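Long-range contacts in putative rRNA methyltransferase (Sorangium cellulosum, PDB 4RWZ), which probably transfers a methyl group from S-adenosylmethionine to 16S ribosomal RNA, conferring resistance to aminoglycoside antibiotics: residues 10-18 with 91-99; 32-40 with 60-68. All coordinates share one frame; numbering follows the deposited sequence.

Contact 1: residues 10-18 with 91-99; sequences VTWTRADLE and PEELAGLAH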
ATOM      1  N   VAL A  10     -18.581   0.026  -6.650  1.00 36.20           N
ATOM      2  CA  VAL A  10     -19.518   0.959  -6.048  1.00 38.68           C
ATOM      3  C   VAL A  10     -18.755   2.244  -5.712  1.00 39.42           C
ATOM      4  O   VAL A  10     -17.549   2.190  -5.470  1.00 35.13           O
ATOM      5  CB  VAL A  10     -20.138   0.320  -4.803  1.00 44.58           C
ATOM      6  CG1 VAL A  10     -20.966   1.310  -4.019  1.00 47.14           C
ATOM      7  CG2 VAL A  10     -21.028  -0.881  -5.232  1.00 50.80           C
ATOM      8  N   THR A  11     -19.431   3.392  -5.708  1.00 36.02           N
ATOM      9  CA  THR A  11     -18.741   4.649  -5.400  1.00 35.99           C
ATOM     10  C   THR A  11     -18.987   5.004  -3.929  1.00 37.41           C
ATOM     11  O   THR A  11     -20.113   4.935  -3.458  1.00 40.40           O
ATOM     12  CB  THR A  11     -19.196   5.789  -6.342  1.00 43.13           C
ATOM     13  OG1 THR A  11     -18.884   5.443  -7.705  1.00 44.55           O
ATOM     14  CG2 THR A  11     -18.473   7.091  -6.001  1.00 38.93           C
ATOM     15  N   TRP A  12     -17.935   5.336  -3.182  1.00 35.96           N
ATOM     16  CA  TRP A  12     -18.067   5.766  -1.781  1.00 32.44           C
ATOM     17  C   TRP A  12     -17.603   7.196  -1.680  1.00 38.10           C
ATOM     18  O   TRP A  12     -16.805   7.622  -2.509  1.00 40.74           O
ATOM     19  CB  TRP A  12     -17.170   4.956  -0.831  1.00 31.37           C
ATOM     20  CG  TRP A  12     -17.692   3.609  -0.459  1.00 38.66           C
ATOM     21  CD1 TRP A  12     -18.549   2.826  -1.174  1.00 39.56           C
ATOM     22  CD2 TRP A  12     -17.382   2.891   0.734  1.00 37.04           C
ATOM     23  NE1 TRP A  12     -18.783   1.650  -0.491  1.00 39.93           N
ATOM     24  CE2 TRP A  12     -18.082   1.671   0.686  1.00 37.76           C
ATOM     25  CE3 TRP A  12     -16.582   3.169   1.845  1.00 35.40           C
ATOM     26  CZ2 TRP A  12     -17.999   0.724   1.701  1.00 38.75           C
ATOM     27  CZ3 TRP A  12     -16.488   2.219   2.848  1.00 36.28           C
ATOM     28  CH2 TRP A  12     -17.194   1.011   2.769  1.00 36.30           C
ATOM     29  N   THR A  13     -18.100   7.922  -0.669  1.00 39.76           N
ATOM     30  CA  THR A  13     -17.615   9.267  -0.342  1.00 41.06           C
ATOM     31  C   THR A  13     -16.724   9.152   0.879  1.00 40.08           C
ATOM     32  O   THR A  13     -16.655   8.090   1.495  1.00 37.05           O
ATOM     33  CB  THR A  13     -18.766  10.240   0.009  1.00 43.26           C
ATOM     34  OG1 THR A  13     -19.474   9.748   1.156  1.00 46.08           O
ATOM     35  CG2 THR A  13     -19.738  10.371  -1.142  1.00 42.08           C
ATOM     36  N   ARG A  14     -16.049  10.241   1.243  1.00 39.27           N
ATOM     37  CA  ARG A  14     -15.189  10.240   2.420  1.00 39.93           C
ATOM     38  C   ARG A  14     -16.050  10.004   3.669  1.00 44.31           C
ATOM     39  O   ARG A  14     -15.634   9.290   4.593  1.00 41.91           O
ATOM     40  CB  ARG A  14     -14.360  11.546   2.488  1.00 43.93           C
ATOM     41  CG  ARG A  14     -13.612  11.844   3.808  1.00 46.36           C
ATOM     42  CD  ARG A  14     -12.247  11.129   3.932  1.00 45.45           C
ATOM     43  NE  ARG A  14     -11.587  11.513   5.183  1.00 50.03           N
ATOM     44  CZ  ARG A  14     -10.268  11.505   5.397  1.00 49.33           C
ATOM     45  NH1 ARG A  14      -9.423  11.106   4.438  1.00 44.61           N
ATOM     46  NH2 ARG A  14      -9.792  11.892   6.582  1.00 41.71           N
ATOM     47  N   ALA A  15     -17.278  10.534   3.659  1.00 47.71           N
ATOM     48  CA  ALA A  15     -18.201  10.359   4.785  1.00 51.06           C
ATOM     49  C   ALA A  15     -18.631   8.900   4.945  1.00 48.19           C
ATOM     50  O   ALA A  15     -18.775   8.427   6.064  1.00 49.52           O
ATOM     51  CB  ALA A  15     -19.439  11.284   4.647  1.00 49.49           C
ATOM     52  N   ASP A  16     -18.821   8.200   3.823  1.00 48.50           N
ATOM     53  CA  ASP A  16     -19.087   6.761   3.826  1.00 45.62           C
ATOM     54  C   ASP A  16     -17.936   6.017   4.481  1.00 43.54           C
ATOM     55  O   ASP A  16     -18.133   5.159   5.340  1.00 44.61           O
ATOM     56  CB  ASP A  16     -19.202   6.242   2.394  1.00 48.84           C
ATOM     57  CG  ASP A  16     -20.444   6.712   1.695  1.00 52.37           C
ATOM     58  OD1 ASP A  16     -21.405   7.089   2.398  1.00 56.12           O
ATOM     59  OD2 ASP A  16     -20.443   6.719   0.439  1.00 48.06           O
ATOM     60  N   LEU A  17     -16.722   6.367   4.071  1.00 43.11           N
ATOM     61  CA  LEU A  17     -15.530   5.722   4.584  1.00 37.94           C
ATOM     62  C   LEU A  17     -15.400   6.040   6.066  1.00 40.79           C
ATOM     63  O   LEU A  17     -15.204   5.134   6.893  1.00 35.03           O
ATOM     64  CB  LEU A  17     -14.276   6.179   3.809  1.00 37.15           C
ATOM     65  CG  LEU A  17     -12.940   5.590   4.290  1.00 36.37           C
ATOM     66  CD1 LEU A  17     -12.999   4.038   4.283  1.00 28.35           C
ATOM     67  CD2 LEU A  17     -11.764   6.097   3.468  1.00 33.05           C
ATOM     68  N   GLU A  18     -15.568   7.313   6.420  1.00 42.96           N
ATOM     69  CA  GLU A  18     -15.453   7.700   7.829  1.00 45.97           C
ATOM     70  C   GLU A  18     -16.462   6.989   8.726  1.00 45.59           C
ATOM     71  O   GLU A  18     -16.190   6.720   9.896  1.00 49.73           O
ATOM     72  CB  GLU A  18     -15.545   9.219   7.994  1.00 49.70           C
ATOM     73  CG  GLU A  18     -14.258   9.921   7.622  1.00 57.21           C
ATOM     74  CD  GLU A  18     -14.389  11.437   7.584  1.00 66.29           C
ATOM     75  OE1 GLU A  18     -15.520  11.942   7.793  1.00 69.95           O
ATOM     76  OE2 GLU A  18     -13.359  12.119   7.348  1.00 65.22           O
ATOM     77  N   PRO A  91      -7.175   7.426  -4.446  1.00 26.35           N
ATOM     78  CA  PRO A  91      -8.329   8.261  -4.083  1.00 25.97           C
ATOM     79  C   PRO A  91      -7.999   9.255  -2.969  1.00 27.66           C
ATOM     80  O   PRO A  91      -7.292   8.915  -2.017  1.00 28.52           O
ATOM     81  CB  PRO A  91      -9.388   7.241  -3.588  1.00 32.10           C
ATOM     82  CG  PRO A  91      -8.769   5.903  -3.659  1.00 28.00           C
ATOM     83  CD  PRO A  91      -7.311   6.031  -3.981  1.00 25.34           C
ATOM     84  N   GLU A  92      -8.460  10.496  -3.109  1.00 27.32           N
ATOM     85  CA  GLU A  92      -8.225  11.501  -2.070  1.00 30.06           C
ATOM     86  C   GLU A  92      -8.869  11.124  -0.747  1.00 30.00           C
ATOM     87  O   GLU A  92      -8.391  11.557   0.310  1.00 30.50           O
ATOM     88  CB  GLU A  92      -8.718  12.890  -2.543  1.00 37.30           C
ATOM     89  CG  GLU A  92     -10.199  12.888  -2.804  1.00 49.32           C
ATOM     90  CD  GLU A  92     -10.714  14.201  -3.364  1.00 64.91           C
ATOM     91  OE1 GLU A  92      -9.884  15.084  -3.706  1.00 69.21           O
ATOM     92  OE2 GLU A  92     -11.962  14.340  -3.464  1.00 68.46           O
ATOM     93  N   GLU A  93      -9.922  10.298  -0.791  1.00 25.94           N
ATOM     94  CA  GLU A  93     -10.581   9.848   0.432  1.00 28.13           C
ATOM     95  C   GLU A  93      -9.621   9.087   1.371  1.00 28.61           C
ATOM     96  O   GLU A  93      -9.892   8.952   2.564  1.00 30.85           O
ATOM     97  CB  GLU A  93     -11.756   8.923   0.094  1.00 30.04           C
ATOM     98  CG  GLU A  93     -12.916   9.625  -0.622  1.00 36.57           C
ATOM     99  CD  GLU A  93     -12.748   9.674  -2.112  1.00 37.58           C
ATOM    100  OE1 GLU A  93     -11.627   9.453  -2.618  1.00 34.48           O
ATOM    101  OE2 GLU A  93     -13.749   9.945  -2.810  1.00 43.97           O
ATOM    102  N   LEU A  94      -8.531   8.557   0.825  1.00 23.66           N
ATOM    103  CA  LEU A  94      -7.591   7.788   1.677  1.00 21.26           C
ATOM    104  C   LEU A  94      -6.492   8.676   2.224  1.00 27.23           C
ATOM    105  O   LEU A  94      -5.670   8.239   3.033  1.00 24.40           O
ATOM    106  CB  LEU A  94      -6.956   6.638   0.901  1.00 21.13           C
ATOM    107  CG  LEU A  94      -7.910   5.602   0.339  1.00 24.98           C
ATOM    108  CD1 LEU A  94      -7.090   4.570  -0.429  1.00 24.29           C
ATOM    109  CD2 LEU A  94      -8.686   4.950   1.483  1.00 25.29           C
ATOM    110  N   ALA A  95      -6.479   9.937   1.838  1.00 23.80           N
ATOM    111  CA  ALA A  95      -5.382  10.808   2.287  1.00 23.17           C
ATOM    112  C   ALA A  95      -5.221  10.907   3.774  1.00 29.49           C
ATOM    113  O   ALA A  95      -6.201  11.097   4.487  1.00 30.29           O
ATOM    114  CB  ALA A  95      -5.531  12.235   1.671  1.00 27.18           C
ATOM    115  N   GLY A  96      -3.969  10.768   4.243  1.00 24.59           N
ATOM    116  CA  GLY A  96      -3.644  10.943   5.639  1.00 25.00           C
ATOM    117  C   GLY A  96      -4.218   9.897   6.576  1.00 30.32           C
ATOM    118  O   GLY A  96      -4.177  10.105   7.772  1.00 28.05           O
ATOM    119  N   LEU A  97      -4.712   8.765   6.074  1.00 29.38           N
ATOM    120  CA  LEU A  97      -5.345   7.802   6.976  1.00 26.27           C
ATOM    121  C   LEU A  97      -4.453   6.720   7.579  1.00 29.14           C
ATOM    122  O   LEU A  97      -4.749   6.248   8.689  1.00 28.02           O
ATOM    123  CB  LEU A  97      -6.501   7.059   6.282  1.00 29.99           C
ATOM    124  CG  LEU A  97      -7.748   7.830   5.876  1.00 32.12           C
ATOM    125  CD1 LEU A  97      -8.740   6.784   5.314  1.00 36.98           C
ATOM    126  CD2 LEU A  97      -8.345   8.603   7.038  1.00 34.22           C
ATOM    127  N   ALA A  98      -3.414   6.267   6.862  1.00 24.35           N
ATOM    128  CA  ALA A  98      -2.785   4.977   7.254  1.00 26.06           C
ATOM    129  C   ALA A  98      -1.841   5.124   8.425  1.00 24.09           C
ATOM    130  O   ALA A  98      -0.979   5.991   8.408  1.00 22.73           O
ATOM    131  CB  ALA A  98      -2.025   4.309   6.053  1.00 19.01           C
ATOM    132  N   HIS A  99      -2.002   4.272   9.441  1.00 22.32           N
ATOM    133  CA  HIS A  99      -0.943   4.084  10.446  1.00 24.24           C
ATOM    134  C   HIS A  99       0.152   3.219   9.855  1.00 22.54           C
ATOM    135  O   HIS A  99       1.317   3.378  10.204  1.00 22.62           O
ATOM    136  CB  HIS A  99      -1.479   3.357  11.688  1.00 25.20           C
ATOM    137  CG  HIS A  99      -2.440   4.169  12.474  1.00 28.39           C
ATOM    138  ND1 HIS A  99      -3.773   4.280  12.142  1.00 27.71           N
ATOM    139  CD2 HIS A  99      -2.258   4.926  13.587  1.00 30.31           C
ATOM    140  CE1 HIS A  99      -4.373   5.063  13.021  1.00 32.26           C
ATOM    141  NE2 HIS A  99      -3.475   5.476  13.896  1.00 29.15           N
TER
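Arg-14 reaches across from the first turn of helix 14-21 and turns its guanidinium toward the backbone of 91-99, where NH1 serves two carbonyls. From Arg-14 NH1 to Ala-95 O the bond is 3.2 Å long and nearly straight (167° at the hydrogen), lying in the guanidinium plane and on a lone pair of the oxygen. The second, from Arg-14 NH1 to Glu-93 O, is shorter at 2.9 Å but more bent, for that oxygen is tilted from the guanidinium plane and the donor stands above the carbonyl plane. Arginine suits the place because its several N-H groups can serve different acceptors at once: on the helix side Arg-14 NE gives a straight 2.9 Å salt bridge to Glu-18 OE2, one turn on, which helps fix the rotation of the group. A bend at chi2 (83°) swings the chain over Glu-93, bringing CD against the carbonyl oxygen that NH1 also uses. Leu-97 CD2 lies over one face of the guanidinium, 3.6 Å from Arg-14 NH2, the two side chains running antiparallel past each other.

Next to this polar layer the leucines meet. Leu-17 and Leu-97 point at one another tip to tip, CD2 to CD1 at 3.6 Å, while Leu-94 CD2 approaches the same Leu-17 methyl. Glu-93 lays its CG along the Arg-14 backbone and carries its carboxylate to Met-1 N. Thr-13 and Asp-16 form a capping box at the start of the helix.

The contact joins helix 14-21, entered from hairpin strand 8-11, to the 3-10 turn and type II turn that lead into central strand 98-104; on the sheet side, Leu-17 rests on Tyr-50 and Leu-81, and Leu-94 on Ile-52, from strands 49-55 and 80-84, which adjoin each other at one side of the sheet.

Contact 2: residues 32-40 with 60-68; sequences GTGDGRFVY and RMREVSWRA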
ATOM      1  N   GLY A  32      -1.352  -2.225  -4.107  1.00 17.34           N
ATOM      2  CA  GLY A  32      -1.033  -3.290  -5.045  1.00 17.17           C
ATOM      3  C   GLY A  32      -1.350  -4.622  -4.409  1.00 18.83           C
ATOM      4  O   GLY A  32      -0.549  -5.567  -4.427  1.00 17.93           O
ATOM      5  N   THR A  33      -2.545  -4.727  -3.863  1.00 16.47           N
ATOM      6  CA  THR A  33      -2.839  -5.903  -3.002  1.00 14.01           C
ATOM      7  C   THR A  33      -3.090  -7.206  -3.816  1.00 17.28           C
ATOM      8  O   THR A  33      -3.195  -8.318  -3.239  1.00 16.28           O
ATOM      9  CB  THR A  33      -4.039  -5.545  -2.112  1.00 17.64           C
ATOM     10  OG1 THR A  33      -4.162  -6.463  -1.034  1.00 16.61           O
ATOM     11  CG2 THR A  33      -5.322  -5.652  -2.940  1.00 17.36           C
ATOM     12  N   GLY A  34      -3.218  -7.094  -5.139  1.00 19.25           N
ATOM     13  CA  GLY A  34      -3.440  -8.297  -5.928  1.00 17.42           C
ATOM     14  C   GLY A  34      -4.756  -8.987  -5.596  1.00 16.51           C
ATOM     15  O   GLY A  34      -5.815  -8.375  -5.625  1.00 18.36           O
ATOM     16  N   ASP A  35      -4.701 -10.243  -5.208  1.00 16.00           N
ATOM     17  CA  ASP A  35      -5.940 -10.963  -4.802  1.00 15.48           C
ATOM     18  C   ASP A  35      -6.482 -10.536  -3.443  1.00 18.26           C
ATOM     19  O   ASP A  35      -7.593 -10.926  -3.053  1.00 20.74           O
ATOM     20  CB  ASP A  35      -5.818 -12.492  -4.903  1.00 17.02           C
ATOM     21  CG  ASP A  35      -4.820 -13.120  -3.931  1.00 21.07           C
ATOM     22  OD1 ASP A  35      -4.331 -12.449  -2.988  1.00 19.74           O
ATOM     23  OD2 ASP A  35      -4.638 -14.376  -4.092  1.00 20.04           O
ATOM     24  N   GLY A  36      -5.673  -9.738  -2.726  1.00 16.04           N
ATOM     25  CA  GLY A  36      -6.130  -9.130  -1.473  1.00 17.48           C
ATOM     26  C   GLY A  36      -6.095 -10.000  -0.242  1.00 16.73           C
ATOM     27  O   GLY A  36      -6.634  -9.637   0.822  1.00 16.27           O
ATOM     28  N   ARG A  37      -5.526 -11.184  -0.379  1.00 14.41           N
ATOM     29  CA  ARG A  37      -5.540 -12.128   0.718  1.00 13.31           C
ATOM     30  C   ARG A  37      -4.737 -11.624   1.908  1.00 13.94           C
ATOM     31  O   ARG A  37      -5.106 -11.915   3.064  1.00 14.74           O
ATOM     32  CB  ARG A  37      -5.047 -13.505   0.270  1.00 15.14           C
ATOM     33  CG  ARG A  37      -6.112 -14.213  -0.557  1.00 16.61           C
ATOM     34  CD  ARG A  37      -5.660 -15.618  -0.941  1.00 20.94           C
ATOM     35  NE  ARG A  37      -6.757 -16.192  -1.771  1.00 24.37           N
ATOM     36  CZ  ARG A  37      -6.802 -17.476  -2.131  1.00 26.84           C
ATOM     37  NH1 ARG A  37      -5.848 -18.300  -1.724  1.00 22.78           N
ATOM     38  NH2 ARG A  37      -7.805 -17.926  -2.871  1.00 22.44           N
ATOM     39  N   PHE A  38      -3.706 -10.798   1.638  1.00 15.72           N
ATOM     40  CA  PHE A  38      -2.960 -10.245   2.791  1.00 18.85           C
ATOM     41  C   PHE A  38      -3.880  -9.389   3.669  1.00 16.88           C
ATOM     42  O   PHE A  38      -3.801  -9.358   4.910  1.00 15.48           O
ATOM     43  CB  PHE A  38      -1.798  -9.398   2.270  1.00 19.09           C
ATOM     44  CG  PHE A  38      -1.087  -8.609   3.369  1.00 18.11           C
ATOM     45  CD1 PHE A  38      -0.256  -9.250   4.282  1.00 22.40           C
ATOM     46  CD2 PHE A  38      -1.305  -7.257   3.499  1.00 17.98           C
ATOM     47  CE1 PHE A  38       0.383  -8.491   5.298  1.00 24.22           C
ATOM     48  CE2 PHE A  38      -0.671  -6.492   4.488  1.00 19.22           C
ATOM     49  CZ  PHE A  38       0.170  -7.118   5.368  1.00 20.30           C
ATOM     50  N   VAL A  39      -4.772  -8.663   3.000  1.00 13.36           N
ATOM     51  CA  VAL A  39      -5.719  -7.775   3.709  1.00 15.94           C
ATOM     52  C   VAL A  39      -6.776  -8.559   4.418  1.00 17.15           C
ATOM     53  O   VAL A  39      -7.131  -8.257   5.576  1.00 16.03           O
ATOM     54  CB  VAL A  39      -6.308  -6.715   2.747  1.00 14.35           C
ATOM     55  CG1 VAL A  39      -7.526  -6.000   3.319  1.00 15.78           C
ATOM     56  CG2 VAL A  39      -5.199  -5.681   2.380  1.00 16.63           C
ATOM     57  N   TYR A  40      -7.302  -9.589   3.768  1.00 14.01           N
ATOM     58  CA  TYR A  40      -8.235 -10.453   4.479  1.00 14.58           C
ATOM     59  C   TYR A  40      -7.659 -11.071   5.769  1.00 15.91           C
ATOM     60  O   TYR A  40      -8.288 -11.052   6.839  1.00 16.39           O
ATOM     61  CB  TYR A  40      -8.718 -11.577   3.532  1.00 15.63           C
ATOM     62  CG  TYR A  40      -9.833 -12.407   4.144  1.00 17.64           C
ATOM     63  CD1 TYR A  40     -11.180 -11.998   4.080  1.00 19.58           C
ATOM     64  CD2 TYR A  40      -9.551 -13.586   4.799  1.00 15.64           C
ATOM     65  CE1 TYR A  40     -12.208 -12.757   4.647  1.00 23.10           C
ATOM     66  CE2 TYR A  40     -10.589 -14.362   5.377  1.00 16.83           C
ATOM     67  CZ  TYR A  40     -11.903 -13.934   5.289  1.00 22.07           C
ATOM     68  OH  TYR A  40     -12.885 -14.702   5.888  1.00 20.87           O
ATOM     69  N   ARG A  60      -9.213  -8.488  -9.844  1.00 17.84           N
ATOM     70  CA  ARG A  60      -8.313  -9.302  -9.029  1.00 16.02           C
ATOM     71  C   ARG A  60      -8.855  -9.486  -7.624  1.00 17.90           C
ATOM     72  O   ARG A  60      -8.495 -10.471  -6.950  1.00 16.99           O
ATOM     73  CB  ARG A  60      -6.910  -8.617  -8.876  1.00 17.27           C
ATOM     74  CG  ARG A  60      -6.124  -8.636 -10.208  1.00 19.09           C
ATOM     75  CD  ARG A  60      -4.716  -8.007 -10.029  1.00 20.93           C
ATOM     76  NE  ARG A  60      -3.978  -7.982 -11.321  1.00 21.46           N
ATOM     77  CZ  ARG A  60      -3.417  -6.887 -11.859  1.00 20.80           C
ATOM     78  NH1 ARG A  60      -3.575  -5.705 -11.297  1.00 19.23           N
ATOM     79  NH2 ARG A  60      -2.769  -6.967 -13.023  1.00 21.47           N
ATOM     80  N   MET A  61      -9.637  -8.502  -7.162  1.00 15.92           N
ATOM     81  CA  MET A  61     -10.149  -8.475  -5.765  1.00 15.77           C
ATOM     82  C   MET A  61     -11.597  -8.980  -5.700  1.00 19.08           C
ATOM     83  O   MET A  61     -12.216  -8.914  -4.655  1.00 17.12           O
ATOM     84  CB  MET A  61     -10.104  -7.043  -5.213  1.00 17.27           C
ATOM     85  CG  MET A  61      -8.692  -6.513  -5.171  1.00 18.81           C
ATOM     86  SD  MET A  61      -8.568  -4.813  -4.566  1.00 18.90           S
ATOM     87  CE  MET A  61      -9.405  -3.963  -5.923  1.00 18.08           C
ATOM     88  N   ARG A  62     -12.128  -9.483  -6.802  1.00 18.87           N
ATOM     89  CA  ARG A  62     -13.550  -9.889  -6.837  1.00 18.25           C
ATOM     90  C   ARG A  62     -13.833 -10.894  -5.723  1.00 18.17           C
ATOM     91  O   ARG A  62     -14.791 -10.759  -4.948  1.00 19.61           O
ATOM     92  CB  ARG A  62     -13.889 -10.533  -8.174  1.00 19.87           C
ATOM     93  CG  ARG A  62     -15.327 -11.129  -8.171  1.00 27.23           C
ATOM     94  CD  ARG A  62     -15.539 -12.162  -9.289  1.00 32.72           C
ATOM     95  NE  ARG A  62     -14.680 -13.341  -9.117  1.00 35.85           N
ATOM     96  CZ  ARG A  62     -14.856 -14.282  -8.177  1.00 29.61           C
ATOM     97  NH1 ARG A  62     -15.846 -14.208  -7.273  1.00 31.68           N
ATOM     98  NH2 ARG A  62     -14.019 -15.308  -8.126  1.00 33.59           N
ATOM     99  N   GLU A  63     -12.997 -11.916  -5.676  1.00 17.31           N
ATOM    100  CA  GLU A  63     -13.265 -13.032  -4.770  1.00 18.47           C
ATOM    101  C   GLU A  63     -13.190 -12.652  -3.304  1.00 16.60           C
ATOM    102  O   GLU A  63     -14.093 -12.959  -2.455  1.00 16.79           O
ATOM    103  CB  GLU A  63     -12.307 -14.188  -5.065  1.00 18.61           C
ATOM    104  CG  GLU A  63     -12.432 -15.293  -4.003  1.00 23.99           C
ATOM    105  CD  GLU A  63     -11.433 -16.465  -4.210  1.00 27.47           C
ATOM    106  OE1 GLU A  63     -10.830 -16.597  -5.297  1.00 23.43           O
ATOM    107  OE2 GLU A  63     -11.249 -17.228  -3.249  1.00 33.69           O
ATOM    108  N   VAL A  64     -12.062 -12.054  -2.953  1.00 16.00           N
ATOM    109  CA  VAL A  64     -11.868 -11.658  -1.566  1.00 15.56           C
ATOM    110  C   VAL A  64     -12.856 -10.602  -1.122  1.00 15.82           C
ATOM    111  O   VAL A  64     -13.278 -10.627   0.038  1.00 16.80           O
ATOM    112  CB  VAL A  64     -10.403 -11.130  -1.291  1.00 15.03           C
ATOM    113  CG1 VAL A  64     -10.176  -9.784  -1.961  1.00 19.36           C
ATOM    114  CG2 VAL A  64     -10.196 -10.971   0.202  1.00 18.22           C
ATOM    115  N   SER A  65     -13.207  -9.655  -2.027  1.00 16.89           N
ATOM    116  CA  SER A  65     -14.117  -8.576  -1.598  1.00 19.00           C
ATOM    117  C   SER A  65     -15.560  -9.142  -1.395  1.00 18.68           C
ATOM    118  O   SER A  65     -16.255  -8.704  -0.503  1.00 17.58           O
ATOM    119  CB  SER A  65     -14.130  -7.386  -2.580  1.00 16.98           C
ATOM    120  OG  SER A  65     -14.624  -7.748  -3.855  1.00 18.38           O
ATOM    121  N   TRP A  66     -15.959 -10.136  -2.179  1.00 17.63           N
ATOM    122  CA  TRP A  66     -17.224 -10.820  -1.976  1.00 18.37           C
ATOM    123  C   TRP A  66     -17.214 -11.536  -0.635  1.00 20.06           C
ATOM    124  O   TRP A  66     -18.123 -11.388   0.185  1.00 21.26           O
ATOM    125  CB  TRP A  66     -17.483 -11.850  -3.078  1.00 21.20           C
ATOM    126  CG  TRP A  66     -18.795 -12.565  -2.869  1.00 21.36           C
ATOM    127  CD1 TRP A  66     -19.004 -13.863  -2.430  1.00 24.85           C
ATOM    128  CD2 TRP A  66     -20.082 -11.979  -3.033  1.00 21.36           C
ATOM    129  NE1 TRP A  66     -20.367 -14.109  -2.373  1.00 26.15           N
ATOM    130  CE2 TRP A  66     -21.041 -12.965  -2.729  1.00 25.82           C
ATOM    131  CE3 TRP A  66     -20.519 -10.715  -3.452  1.00 24.60           C
ATOM    132  CZ2 TRP A  66     -22.438 -12.715  -2.826  1.00 31.13           C
ATOM    133  CZ3 TRP A  66     -21.889 -10.458  -3.540  1.00 31.03           C
ATOM    134  CH2 TRP A  66     -22.831 -11.457  -3.250  1.00 29.10           C
ATOM    135  N   ARG A  67     -16.143 -12.294  -0.410  1.00 17.35           N
ATOM    136  CA  ARG A  67     -16.046 -13.083   0.802  1.00 17.89           C
ATOM    137  C   ARG A  67     -16.111 -12.182   2.029  1.00 20.65           C
ATOM    138  O   ARG A  67     -16.846 -12.426   3.009  1.00 20.36           O
ATOM    139  CB  ARG A  67     -14.749 -13.897   0.757  1.00 18.17           C
ATOM    140  CG  ARG A  67     -14.413 -14.549   2.096  1.00 25.36           C
ATOM    141  CD  ARG A  67     -13.058 -15.272   1.971  1.00 32.02           C
ATOM    142  NE  ARG A  67     -13.214 -16.259   0.920  1.00 41.47           N
ATOM    143  CZ  ARG A  67     -12.426 -16.356  -0.153  1.00 38.20           C
ATOM    144  NH1 ARG A  67     -11.350 -15.592  -0.288  1.00 39.95           N
ATOM    145  NH2 ARG A  67     -12.697 -17.280  -1.046  1.00 35.21           N
ATOM    146  N   ALA A  68     -15.347 -11.104   1.977  1.00 17.39           N
ATOM    147  CA  ALA A  68     -15.219 -10.220   3.125  1.00 16.95           C
ATOM    148  C   ALA A  68     -16.494  -9.437   3.424  1.00 19.21           C
ATOM    149  O   ALA A  68     -16.645  -8.951   4.538  1.00 20.01           O
ATOM    150  CB  ALA A  68     -14.036  -9.255   2.937  1.00 18.84           C
TER
HETATM  151  O   HOH W   1      -9.592 -11.969  -4.612  1.00 17.59           O
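Glu-63 OE2 draws in two arginines, one from each segment. Arg-67 NH2, a turn further along the same helix, meets the anti lone pair of Glu-63 OE2 at 2.6 Å in an almost straight salt bridge, whereas Arg-37 NH2 makes a longer salt bridge to the same oxygen, 3.5 Å away across the contact, with its guanidinium and the carboxylate 76° apart. The extended glutamate suits a position between two positive groups, and its charge probably eases the closeness of the arginines.

Arg-67 CD sits over one face of the Tyr-40 ring in a CH-pi contact, 4.1 Å from the centroid; beyond it a bend at chi3 (-60°) turns the guanidinium off toward Glu-63. Ala-68 CB meets the edge of that ring, a small methyl leaving room for it, and Tyr-40 OH is hydrogen-bonded to Gly-75 O. Val-64 packs against the loop and the helix start of 32-40: CG2 lies on Tyr-40 CB at 3.7 Å, and CG1 presses on Asp-35 O. Gly-36 suits its place, with a positive phi (81°) and its backbone close against Val-64.

A water bonded to Val-64 N at 3.0 Å also lies within reach of Asp-35 O and Arg-60 O. Asp-35 OD1 closes an Asx turn onto Arg-37 N.

The glycine-rich loop GTGDG between strand 26-31 and helix 37-45 is characteristic of Rossmann-like methyltransferases, where its counterpart ordinarily lines the S-adenosylmethionine pocket.

Contacts 1 and 2 lie about 18 Å apart between centres, with nearest atoms about 9 Å apart, and do not touch; in sequence, both segments of contact 2 fall between the two segments of contact 1. Strands 49-55 and 80-84 bridge them: contact 1 uses strand 49-55 at its Tyr-50 and Ile-52 end, contact 2 at Asp-55, which Thr-33 and Met-61 touch; on strand 80-84, Leu-81 goes to contact 1 and Phe-82 to contact 2. Contact 2 includes the glycine-rich loop expected to border the cofactor pocket, as in related methyltransferases, whereas contact 1 fastens the N-terminal hairpin and helix to the approach to strand 98-104.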